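Local coordinates for lovastatin nonaketide synthase, polyketide synthase component (Aspergillus terreus, PDB 7CPX), which condenses, together with its partner LovC, nine malonyl-CoA units, with methylation and NADPH-dependent reduction, into carrier-bound dihydromonacolin L, the polyketide precursor of lovastatin, at residues L1287-W1293 and H1424-L1429; L1527-A1532 and I1589-V1593; V1545-H1551 and F1610-F1615. The protein carries 2 engineered substitutions. One frame throughout, in Å; residues are numbered along the deposited sequence.

All three contacts belong to the methyltransferase fold, a mixed sheet with helices on both faces. Contact 3 is the buried one: it pairs strands 1542-1547 and 1614-1618 through backbone hydrogen bonds. Contacts 1 and 2 are partly buried and lie on opposite faces of that sheet. Contact 1 holds a loop against helix 1420-1436 with aromatic rings and a tyrosine hydroxyl. The same helix meets contact 3, where Leu1429 and Ala1426 pack on Val1545, Leu1547 and Val1614. Contact 2 joins two helices by apolar packing and a long salt bridge. It does not touch contact 3, but Trp1586 of helix 1583-1592 packs against both.

Contact 1: residues L1287-W1293 and H1424-L1429; sequences LDNPEYW and HYAREL
Tyr1425 lies between two parts of the 1287-1293 loop. Leu1287 O sits over one face of its ring, 3.3 Å above the plane, and Tyr1292 CB over the other. Asn1289 CB lies in plane at the edge. With CG anti to its carbonyl carbon (chi1 -54°), Tyr1292 lays the centre of its ring over His1424 CB; Glu1291 CB is offset on the opposite face. The edge of the Tyr1292 ring meets Tyr1425 CE1 and Glu1428 OE2. The Tyr1292 and Tyr1425 rings form an offset edge-to-face pair with planes at 84°. Tyr1292 and His1424 are nearly parallel, at 10°, but slid apart. The three rings make an aromatic cluster.

The hydroxyl of Tyr1425 donates to Asn1289 O at 2.9 Å. Tyr1292 N donates to the same oxygen from the opposite face of its carbonyl plane, so two bonds grip it. Asn1289 OD1 accepts from Glu1291 N at 2.8 Å, an Asx turn. Arg1427 NH1 donates a hydrogen bond to His1424 ND1, 3.2 Å away.

The loop follows strand 1286-1287, at the edge of the methyltransferase sheet, where Leu1287 bonds through its backbone to Arg1601 and Thr1603. It packs on helix 1420-1436, whose Ala1426 and Leu1429 touch strands 1542-1547 and 1614-1618.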
loop_
_atom_site.group_PDB
_atom_site.type_symbol
_atom_site.label_atom_id
_atom_site.label_comp_id
_atom_site.label_asym_id
_atom_site.label_seq_id
_atom_site.Cartn_x
_atom_site.Cartn_y
_atom_site.Cartn_z
ATOM N N LEU A 1287 -20.098 -36.261 66.809
ATOM C CA LEU A 1287 -19.237 -35.218 66.261
ATOM C C LEU A 1287 -18.715 -34.365 67.410
ATOM O O LEU A 1287 -19.441 -33.522 67.945
ATOM C CB LEU A 1287 -20.000 -34.366 65.251
ATOM C CG LEU A 1287 -20.533 -35.036 63.977
ATOM C CD1 LEU A 1287 -19.474 -35.916 63.330
ATOM C CD2 LEU A 1287 -21.801 -35.833 64.245
ATOM N N ASP A 1288 -17.459 -34.580 67.792
ATOM C CA ASP A 1288 -16.885 -33.983 68.991
ATOM C C ASP A 1288 -15.526 -33.364 68.694
ATOM O O ASP A 1288 -14.557 -33.555 69.435
ATOM C CB ASP A 1288 -16.770 -35.022 70.104
ATOM C CG ASP A 1288 -16.496 -34.400 71.459
ATOM O OD1 ASP A 1288 -16.519 -33.157 71.561
ATOM O OD2 ASP A 1288 -16.257 -35.158 72.423
ATOM N N ASN A 1289 -15.434 -32.616 67.602
ATOM C CA ASN A 1289 -14.191 -31.930 67.279
ATOM C C ASN A 1289 -13.932 -30.827 68.304
ATOM O O ASN A 1289 -14.799 -29.965 68.510
ATOM C CB ASN A 1289 -14.263 -31.333 65.874
ATOM C CG ASN A 1289 -12.945 -30.727 65.427
ATOM O OD1 ASN A 1289 -12.115 -30.332 66.246
ATOM N ND2 ASN A 1289 -12.748 -30.646 64.117
ATOM N N PRO A 1290 -12.770 -30.814 68.964
ATOM C CA PRO A 1290 -12.494 -29.724 69.913
ATOM C C PRO A 1290 -12.532 -28.346 69.280
ATOM O O PRO A 1290 -12.946 -27.383 69.938
ATOM C CB PRO A 1290 -11.094 -30.066 70.442
ATOM C CG PRO A 1290 -10.959 -31.530 70.240
ATOM C CD PRO A 1290 -11.707 -31.835 68.980
ATOM N N GLU A 1291 -12.111 -28.220 68.020
ATOM C CA GLU A 1291 -12.141 -26.924 67.355
ATOM C C GLU A 1291 -13.550 -26.357 67.269
ATOM O O GLU A 1291 -13.709 -25.137 67.145
ATOM C CB GLU A 1291 -11.545 -27.045 65.951
ATOM C CG GLU A 1291 -11.599 -25.764 65.134
ATOM C CD GLU A 1291 -10.925 -25.909 63.785
ATOM O OE1 GLU A 1291 -10.394 -27.002 63.499
ATOM O OE2 GLU A 1291 -10.926 -24.929 63.009
ATOM N N TYR A 1292 -14.571 -27.211 67.333
ATOM C CA TYR A 1292 -15.960 -26.787 67.220
ATOM C C TYR A 1292 -16.710 -26.920 68.541
ATOM O O TYR A 1292 -17.935 -27.073 68.544
ATOM C CB TYR A 1292 -16.657 -27.588 66.122
ATOM C CG TYR A 1292 -15.945 -27.527 64.790
ATOM C CD1 TYR A 1292 -15.408 -26.335 64.322
ATOM C CD2 TYR A 1292 -15.795 -28.663 64.007
ATOM C CE1 TYR A 1292 -14.751 -26.275 63.109
ATOM C CE2 TYR A 1292 -15.139 -28.613 62.792
ATOM C CZ TYR A 1292 -14.619 -27.415 62.349
ATOM O OH TYR A 1292 -13.965 -27.358 61.139
ATOM N N TRP A 1293 -15.998 -26.884 69.663
ATOM C CA TRP A 1293 -16.643 -26.808 70.962
ATOM C C TRP A 1293 -17.108 -25.382 71.235
ATOM O O TRP A 1293 -16.707 -24.428 70.561
ATOM C CB TRP A 1293 -15.690 -27.261 72.070
ATOM C CG TRP A 1293 -15.465 -28.740 72.125
ATOM C CD1 TRP A 1293 -16.147 -29.701 71.438
ATOM C CD2 TRP A 1293 -14.488 -29.427 72.915
ATOM N NE1 TRP A 1293 -15.656 -30.944 71.752
ATOM C CE2 TRP A 1293 -14.637 -30.803 72.656
ATOM C CE3 TRP A 1293 -13.502 -29.012 73.814
ATOM C CZ2 TRP A 1293 -13.835 -31.767 73.264
ATOM C CZ3 TRP A 1293 -12.709 -29.969 74.416
ATOM C CH2 TRP A 1293 -12.879 -31.331 74.138
ATOM N N HIS A 1424 -20.500 -26.475 61.630
ATOM C CA HIS A 1424 -19.217 -27.128 61.386
ATOM C C HIS A 1424 -19.338 -28.639 61.539
ATOM O O HIS A 1424 -18.807 -29.405 60.723
ATOM C CB HIS A 1424 -18.157 -26.583 62.345
ATOM C CG HIS A 1424 -17.772 -25.161 62.081
ATOM N ND1 HIS A 1424 -16.942 -24.797 61.044
ATOM C CD2 HIS A 1424 -18.093 -24.015 62.726
ATOM C CE1 HIS A 1424 -16.772 -23.487 61.058
ATOM N NE2 HIS A 1424 -17.461 -22.989 62.070
ATOM N N TYR A 1425 -20.030 -29.088 62.588
ATOM C CA TYR A 1425 -20.268 -30.516 62.761
ATOM C C TYR A 1425 -21.102 -31.075 61.619
ATOM O O TYR A 1425 -20.897 -32.220 61.204
ATOM C CB TYR A 1425 -20.964 -30.779 64.097
ATOM C CG TYR A 1425 -20.079 -30.613 65.312
ATOM C CD1 TYR A 1425 -18.745 -30.993 65.284
ATOM C CD2 TYR A 1425 -20.580 -30.079 66.490
ATOM C CE1 TYR A 1425 -17.939 -30.847 66.389
ATOM C CE2 TYR A 1425 -19.778 -29.927 67.603
ATOM C CZ TYR A 1425 -18.457 -30.313 67.546
ATOM O OH TYR A 1425 -17.647 -30.167 68.649
ATOM N N ALA A 1426 -22.052 -30.292 61.109
ATOM C CA ALA A 1426 -22.822 -30.726 59.951
ATOM C C ALA A 1426 -21.920 -30.915 58.741
ATOM O O ALA A 1426 -22.066 -31.889 57.996
ATOM C CB ALA A 1426 -23.926 -29.717 59.642
ATOM N N ARG A 1427 -20.987 -29.987 58.525
ATOM C CA ARG A 1427 -20.040 -30.157 57.428
ATOM C C ARG A 1427 -19.207 -31.415 57.626
ATOM O O ARG A 1427 -18.970 -32.163 56.674
ATOM C CB ARG A 1427 -19.119 -28.944 57.297
ATOM C CG ARG A 1427 -18.194 -29.046 56.082
ATOM C CD ARG A 1427 -16.979 -28.138 56.169
ATOM N NE ARG A 1427 -17.313 -26.760 56.509
ATOM C CZ ARG A 1427 -17.117 -26.203 57.697
ATOM N NH1 ARG A 1427 -16.603 -26.886 58.709
ATOM N NH2 ARG A 1427 -17.438 -24.925 57.874
ATOM N N GLU A 1428 -18.743 -31.656 58.852
ATOM C CA GLU A 1428 -17.946 -32.850 59.114
ATOM C C GLU A 1428 -18.745 -34.114 58.817
ATOM O O GLU A 1428 -18.247 -35.049 58.178
ATOM C CB GLU A 1428 -17.467 -32.849 60.567
ATOM C CG GLU A 1428 -16.506 -31.725 60.909
ATOM C CD GLU A 1428 -15.144 -31.904 60.268
ATOM O OE1 GLU A 1428 -14.939 -32.924 59.578
ATOM O OE2 GLU A 1428 -14.278 -31.024 60.456
ATOM N N LEU A 1429 -19.997 -34.152 59.273
ATOM C CA LEU A 1429 -20.841 -35.322 59.062
ATOM C C LEU A 1429 -21.109 -35.541 57.580
ATOM O O LEU A 1429 -21.033 -36.670 57.082
ATOM C CB LEU A 1429 -22.152 -35.150 59.828
ATOM C CG LEU A 1429 -23.213 -36.237 59.654
ATOM C CD1 LEU A 1429 -22.715 -37.560 60.204
ATOM C CD2 LEU A 1429 -24.503 -35.817 60.337
#

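Contact 2: residues L1527-A1532 and I1589-V1593; sequences LEKTMA and ILKRV
Met1531 and Ile1589 cross at about a right angle, Met1531 SD lying 3.6 Å from Ile1589 CG2. This is helix-on-helix packing on one face of the Rossmann-like sheet of the methyltransferase. Helix 1527-1537 connects strands 1512-1518 and 1542-1547. Helix 1583-1592 precedes strand 1600-1602. No hydrogen bond joins the two segments; the contact is mainly apolar packing, with one long salt bridge.

Met1531 has CG anti to its carbonyl carbon (chi1 -61°), and the chain bends at the last torsion (chi3 70°). The bend carries Met1531 CE to within 3.5 Å of Leu1590 CD2, on the residue after Ile1589, and the two side chains again cross at about a right angle. Ile1589 is shared by three neighbours. Its CG2 touches Met1531 and also Glu1528 CG, while Ile1589 CD1 lies 4.1 Å from Leu1527 CD2. Trp1586, one turn earlier in the same helix, packs on Leu1527 and Met1531 as well.

Beside this apolar patch, Glu1528 stretches out beyond CG toward Arg1592. Their salt bridge is long, with Glu1528 OE2 3.6 Å from Arg1592 NH2. The oxygen lies at the edge of the guanidinium, near its plane, yet the carboxylate is turned 46° against that plane. One face of the guanidinium leans over Ile1589 CA.

The helix ends at Arg1592, and Val1593 turns out of it, though its N still bonds to Ile1589 O. Its side chain fits beside Glu1528, Met1531 and Ala1532. Val1593 CG1 lies 3.9 Å from Glu1528 CB, and Val1593 CG2 lies 3.5 Å from Met1531 CB.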
loop_
_atom_site.group_PDB
_atom_site.type_symbol
_atom_site.label_atom_id
_atom_site.label_comp_id
_atom_site.label_asym_id
_atom_site.label_seq_id
_atom_site.Cartn_x
_atom_site.Cartn_y
_atom_site.Cartn_z
ATOM N N LEU A 1527 -44.099 -32.622 61.510
ATOM C CA LEU A 1527 -42.762 -33.189 61.667
ATOM C C LEU A 1527 -42.700 -34.655 61.254
ATOM O O LEU A 1527 -41.869 -35.045 60.426
ATOM C CB LEU A 1527 -42.311 -33.027 63.121
ATOM C CG LEU A 1527 -40.944 -33.613 63.482
ATOM C CD1 LEU A 1527 -39.854 -33.001 62.618
ATOM C CD2 LEU A 1527 -40.644 -33.395 64.955
ATOM N N GLU A 1528 -43.576 -35.484 61.822
ATOM C CA GLU A 1528 -43.557 -36.904 61.485
ATOM C C GLU A 1528 -43.844 -37.120 60.005
ATOM O O GLU A 1528 -43.169 -37.916 59.343
ATOM C CB GLU A 1528 -44.568 -37.661 62.346
ATOM C CG GLU A 1528 -44.393 -37.436 63.838
ATOM C CD GLU A 1528 -45.229 -38.385 64.674
ATOM O OE1 GLU A 1528 -45.981 -39.192 64.088
ATOM O OE2 GLU A 1528 -45.134 -38.324 65.918
ATOM N N LYS A 1529 -44.835 -36.409 59.463
ATOM C CA LYS A 1529 -45.168 -36.577 58.053
ATOM C C LYS A 1529 -44.066 -36.023 57.157
ATOM O O LYS A 1529 -43.791 -36.579 56.089
ATOM C CB LYS A 1529 -46.503 -35.904 57.745
ATOM C CG LYS A 1529 -47.651 -36.417 58.599
ATOM C CD LYS A 1529 -49.006 -36.028 58.027
ATOM C CE LYS A 1529 -49.200 -34.521 58.003
ATOM N NZ LYS A 1529 -50.558 -34.143 57.527
ATOM N N THR A 1530 -43.420 -34.932 57.572
ATOM C CA THR A 1530 -42.307 -34.402 56.789
ATOM C C THR A 1530 -41.149 -35.392 56.748
ATOM O O THR A 1530 -40.515 -35.583 55.702
ATOM C CB THR A 1530 -41.846 -33.064 57.368
ATOM O OG1 THR A 1530 -41.318 -33.265 58.683
ATOM C CG2 THR A 1530 -43.005 -32.079 57.435
ATOM N N MET A 1531 -40.858 -36.036 57.879
ATOM C CA MET A 1531 -39.793 -37.033 57.902
ATOM C C MET A 1531 -40.179 -38.266 57.092
ATOM O O MET A 1531 -39.327 -38.887 56.446
ATOM C CB MET A 1531 -39.465 -37.402 59.347
ATOM C CG MET A 1531 -38.972 -36.217 60.170
ATOM S SD MET A 1531 -38.959 -36.517 61.946
ATOM C CE MET A 1531 -37.625 -37.700 62.080
ATOM N N ALA A 1532 -41.464 -38.630 57.104
ATOM C CA ALA A 1532 -41.927 -39.709 56.239
ATOM C C ALA A 1532 -41.742 -39.346 54.771
ATOM O O ALA A 1532 -41.376 -40.195 53.952
ATOM C CB ALA A 1532 -43.393 -40.026 56.534
ATOM N N ILE A 1589 -39.321 -40.638 67.013
ATOM C CA ILE A 1589 -40.077 -40.189 65.847
ATOM C C ILE A 1589 -39.418 -40.684 64.568
ATOM O O ILE A 1589 -40.088 -41.152 63.640
ATOM C CB ILE A 1589 -40.200 -38.653 65.850
ATOM C CG1 ILE A 1589 -40.997 -38.180 67.066
ATOM C CG2 ILE A 1589 -40.851 -38.179 64.560
ATOM C CD1 ILE A 1589 -40.819 -36.708 67.376
ATOM N N LEU A 1590 -38.091 -40.589 64.507
ATOM C CA LEU A 1590 -37.347 -40.938 63.307
ATOM C C LEU A 1590 -37.486 -42.421 62.984
ATOM O O LEU A 1590 -37.612 -42.799 61.814
ATOM C CB LEU A 1590 -35.888 -40.531 63.524
ATOM C CG LEU A 1590 -34.842 -40.528 62.414
ATOM C CD1 LEU A 1590 -34.115 -41.850 62.415
ATOM C CD2 LEU A 1590 -35.447 -40.224 61.060
ATOM N N LYS A 1591 -37.465 -43.275 64.009
ATOM C CA LYS A 1591 -37.749 -44.689 63.800
ATOM C C LYS A 1591 -39.189 -44.901 63.355
ATOM O O LYS A 1591 -39.456 -45.721 62.469
ATOM C CB LYS A 1591 -37.467 -45.472 65.082
ATOM C CG LYS A 1591 -35.998 -45.555 65.449
ATOM C CD LYS A 1591 -35.811 -46.120 66.847
ATOM C CE LYS A 1591 -34.357 -46.470 67.120
ATOM N NZ LYS A 1591 -34.122 -46.797 68.554
ATOM N N ARG A 1592 -40.132 -44.170 63.957
ATOM C CA ARG A 1592 -41.536 -44.357 63.604
ATOM C C ARG A 1592 -41.796 -44.007 62.144
ATOM O O ARG A 1592 -42.663 -44.608 61.500
ATOM C CB ARG A 1592 -42.430 -43.518 64.515
ATOM C CG ARG A 1592 -42.713 -44.155 65.863
ATOM C CD ARG A 1592 -43.925 -43.525 66.527
ATOM N NE ARG A 1592 -43.722 -42.111 66.817
ATOM C CZ ARG A 1592 -43.177 -41.643 67.932
ATOM N NH1 ARG A 1592 -42.752 -42.452 68.888
ATOM N NH2 ARG A 1592 -43.054 -40.328 68.091
ATOM N N VAL A 1593 -41.054 -43.045 61.602
ATOM C CA VAL A 1593 -41.302 -42.560 60.248
ATOM C C VAL A 1593 -40.431 -43.319 59.253
ATOM O O VAL A 1593 -40.274 -42.896 58.102
ATOM C CB VAL A 1593 -41.066 -41.042 60.143
ATOM C CG1 VAL A 1593 -41.991 -40.293 61.094
ATOM C CG2 VAL A 1593 -39.612 -40.698 60.418
#

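Contact 3: residues V1545-H1551 and F1610-F1615; sequences VILEITH and FPTSVF
Ile1546 and Phe1615 form an antiparallel hydrogen-bonded pair. Ile1546 N donates to Phe1615 O at 2.9 Å. Phe1615 N returns a bond of 2.9 Å to Ile1546 O. Farther along, beyond the strands, Thr1550 N donates to Phe1610 O at 2.7 Å.

Leu1547 and Val1614 lie side by side and point the same way, with Leu1547 CD2 3.5 Å from Val1614 CG2. The other branch of Val1614, CG1, meets Val1545 CG1 at 3.7 Å. The Phe1615 ring goes to the other face of the sheet. Thr1550 CG2 stands at its edge, near its plane, 3.9 Å from Phe1615 CZ. The same methyl packs on Ser1613 CB.

Strand 1614-1618 runs antiparallel to both its neighbours, 1542-1547 and 1600-1602, in an otherwise largely parallel sheet. This reversed strand is a hallmark of the class I S-adenosylmethionine-dependent methyltransferase fold.

The two faces of the pair have different covers. Val1545 and Leu1547 pack against helix 1420-1436, on Leu1429 and Ala1426. Ile1546 and Phe1615 meet Trp1586 of helix 1583-1592.

Polar groups past the strand end have partners both inside and outside the segments. Thr1550 turns OG1 opposite its backbone N (chi1 180°), where it bonds to Val1581 O. Glu1548 is used at both oxygens. Glu1548 OE1 accepts from Ile1549 N through its anti lone pair, at 3.2 Å, and OE2 accepts from His1522 N.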
loop_
_atom_site.group_PDB
_atom_site.type_symbol
_atom_site.label_atom_id
_atom_site.label_comp_id
_atom_site.label_asym_id
_atom_site.label_seq_id
_atom_site.Cartn_x
_atom_site.Cartn_y
_atom_site.Cartn_z
ATOM N N VAL A 1545 -29.495 -36.101 57.400
ATOM C CA VAL A 1545 -28.690 -35.265 58.280
ATOM C C VAL A 1545 -29.563 -34.093 58.697
ATOM O O VAL A 1545 -29.936 -33.261 57.861
ATOM C CB VAL A 1545 -27.407 -34.779 57.595
ATOM C CG1 VAL A 1545 -26.645 -33.836 58.506
ATOM C CG2 VAL A 1545 -26.543 -35.962 57.193
ATOM N N ILE A 1546 -29.877 -34.012 59.984
ATOM C CA ILE A 1546 -30.829 -33.038 60.504
ATOM C C ILE A 1546 -30.090 -32.083 61.426
ATOM O O ILE A 1546 -29.503 -32.510 62.428
ATOM C CB ILE A 1546 -31.987 -33.723 61.246
ATOM C CG1 ILE A 1546 -32.740 -34.673 60.313
ATOM C CG2 ILE A 1546 -32.934 -32.685 61.829
ATOM C CD1 ILE A 1546 -32.153 -36.067 60.253
ATOM N N LEU A 1547 -30.118 -30.794 61.090
ATOM C CA LEU A 1547 -29.811 -29.727 62.032
ATOM C C LEU A 1547 -31.136 -29.155 62.510
ATOM O O LEU A 1547 -31.918 -28.645 61.701
ATOM C CB LEU A 1547 -28.965 -28.627 61.390
ATOM C CG LEU A 1547 -27.578 -28.982 60.861
ATOM C CD1 LEU A 1547 -27.620 -29.217 59.362
ATOM C CD2 LEU A 1547 -26.596 -27.875 61.214
ATOM N N GLU A 1548 -31.398 -29.244 63.810
ATOM C CA GLU A 1548 -32.685 -28.791 64.315
ATOM C C GLU A 1548 -32.582 -28.525 65.807
ATOM O O GLU A 1548 -31.652 -28.978 66.481
ATOM C CB GLU A 1548 -33.785 -29.819 64.022
ATOM C CG GLU A 1548 -35.208 -29.283 64.134
ATOM C CD GLU A 1548 -35.457 -28.081 63.242
ATOM O OE1 GLU A 1548 -35.004 -26.971 63.592
ATOM O OE2 GLU A 1548 -36.104 -28.247 62.188
ATOM N N ILE A 1549 -33.564 -27.776 66.310
ATOM C CA ILE A 1549 -33.606 -27.429 67.723
ATOM C C ILE A 1549 -33.828 -28.682 68.558
ATOM O O ILE A 1549 -34.599 -29.577 68.186
ATOM C CB ILE A 1549 -34.709 -26.387 67.982
ATOM C CG1 ILE A 1549 -36.064 -26.894 67.472
ATOM C CG2 ILE A 1549 -34.349 -25.068 67.318
ATOM C CD1 ILE A 1549 -37.244 -26.061 67.929
ATOM N N THR A 1550 -33.142 -28.753 69.696
ATOM C CA THR A 1550 -33.301 -29.859 70.626
ATOM C C THR A 1550 -32.896 -29.385 72.014
ATOM O O THR A 1550 -32.191 -28.386 72.164
ATOM C CB THR A 1550 -32.465 -31.075 70.203
ATOM O OG1 THR A 1550 -32.640 -32.136 71.148
ATOM C CG2 THR A 1550 -30.990 -30.717 70.113
ATOM N N HIS A 1551 -33.363 -30.110 73.030
ATOM C CA HIS A 1551 -32.966 -29.881 74.420
ATOM C C HIS A 1551 -33.019 -28.391 74.771
ATOM O O HIS A 1551 -32.008 -27.738 75.030
ATOM C CB HIS A 1551 -31.573 -30.460 74.679
ATOM C CG HIS A 1551 -31.517 -31.951 74.579
ATOM N ND1 HIS A 1551 -31.952 -32.781 75.591
ATOM C CD2 HIS A 1551 -31.081 -32.763 73.588
ATOM C CE1 HIS A 1551 -31.785 -34.040 75.226
ATOM N NE2 HIS A 1551 -31.260 -34.056 74.015
ATOM N N PHE A 1610 -27.569 -27.043 71.623
ATOM C CA PHE A 1610 -28.895 -27.637 71.700
ATOM C C PHE A 1610 -29.835 -27.075 70.633
ATOM O O PHE A 1610 -30.700 -27.813 70.144
ATOM C CB PHE A 1610 -29.478 -27.438 73.106
ATOM C CG PHE A 1610 -29.906 -26.028 73.403
ATOM C CD1 PHE A 1610 -31.175 -25.583 73.060
ATOM C CD2 PHE A 1610 -29.045 -25.148 74.040
ATOM C CE1 PHE A 1610 -31.569 -24.288 73.335
ATOM C CE2 PHE A 1610 -29.434 -23.851 74.315
ATOM C CZ PHE A 1610 -30.699 -23.422 73.962
ATOM N N PRO A 1611 -29.723 -25.801 70.228
ATOM C CA PRO A 1611 -30.633 -25.301 69.186
ATOM C C PRO A 1611 -30.306 -25.814 67.797
ATOM O O PRO A 1611 -31.140 -25.675 66.894
ATOM C CB PRO A 1611 -30.461 -23.774 69.258
ATOM C CG PRO A 1611 -29.534 -23.508 70.406
ATOM C CD PRO A 1611 -28.754 -24.756 70.601
ATOM N N THR A 1612 -29.122 -26.391 67.597
ATOM C CA THR A 1612 -28.693 -26.815 66.274
ATOM C C THR A 1612 -27.977 -28.158 66.263
ATOM O O THR A 1612 -27.409 -28.519 65.227
ATOM C CB THR A 1612 -27.769 -25.754 65.654
ATOM O OG1 THR A 1612 -26.799 -25.341 66.624
ATOM C CG2 THR A 1612 -28.569 -24.549 65.201
ATOM N N SER A 1613 -27.982 -28.906 67.366
ATOM C CA SER A 1613 -27.291 -30.187 67.413
ATOM C C SER A 1613 -27.706 -31.060 66.239
ATOM O O SER A 1613 -28.896 -31.245 65.974
ATOM C CB SER A 1613 -27.595 -30.895 68.735
ATOM O OG SER A 1613 -27.072 -30.168 69.834
ATOM N N VAL A 1614 -26.716 -31.593 65.540
ATOM C CA VAL A 1614 -26.942 -32.310 64.293
ATOM C C VAL A 1614 -27.035 -33.801 64.572
ATOM O O VAL A 1614 -26.400 -34.333 65.488
ATOM C CB VAL A 1614 -25.827 -32.004 63.273
ATOM C CG1 VAL A 1614 -26.237 -32.475 61.888
ATOM C CG2 VAL A 1614 -25.504 -30.520 63.275
ATOM N N PHE A 1615 -27.842 -34.483 63.761
ATOM C CA PHE A 1615 -28.038 -35.918 63.882
ATOM C C PHE A 1615 -27.960 -36.557 62.505
ATOM O O PHE A 1615 -28.341 -35.949 61.500
ATOM C CB PHE A 1615 -29.387 -36.253 64.532
ATOM C CG PHE A 1615 -29.676 -35.460 65.773
ATOM C CD1 PHE A 1615 -29.015 -35.737 66.958
ATOM C CD2 PHE A 1615 -30.612 -34.440 65.756
ATOM C CE1 PHE A 1615 -29.280 -35.008 68.102
ATOM C CE2 PHE A 1615 -30.882 -33.710 66.897
ATOM C CZ PHE A 1615 -30.215 -33.994 68.071
#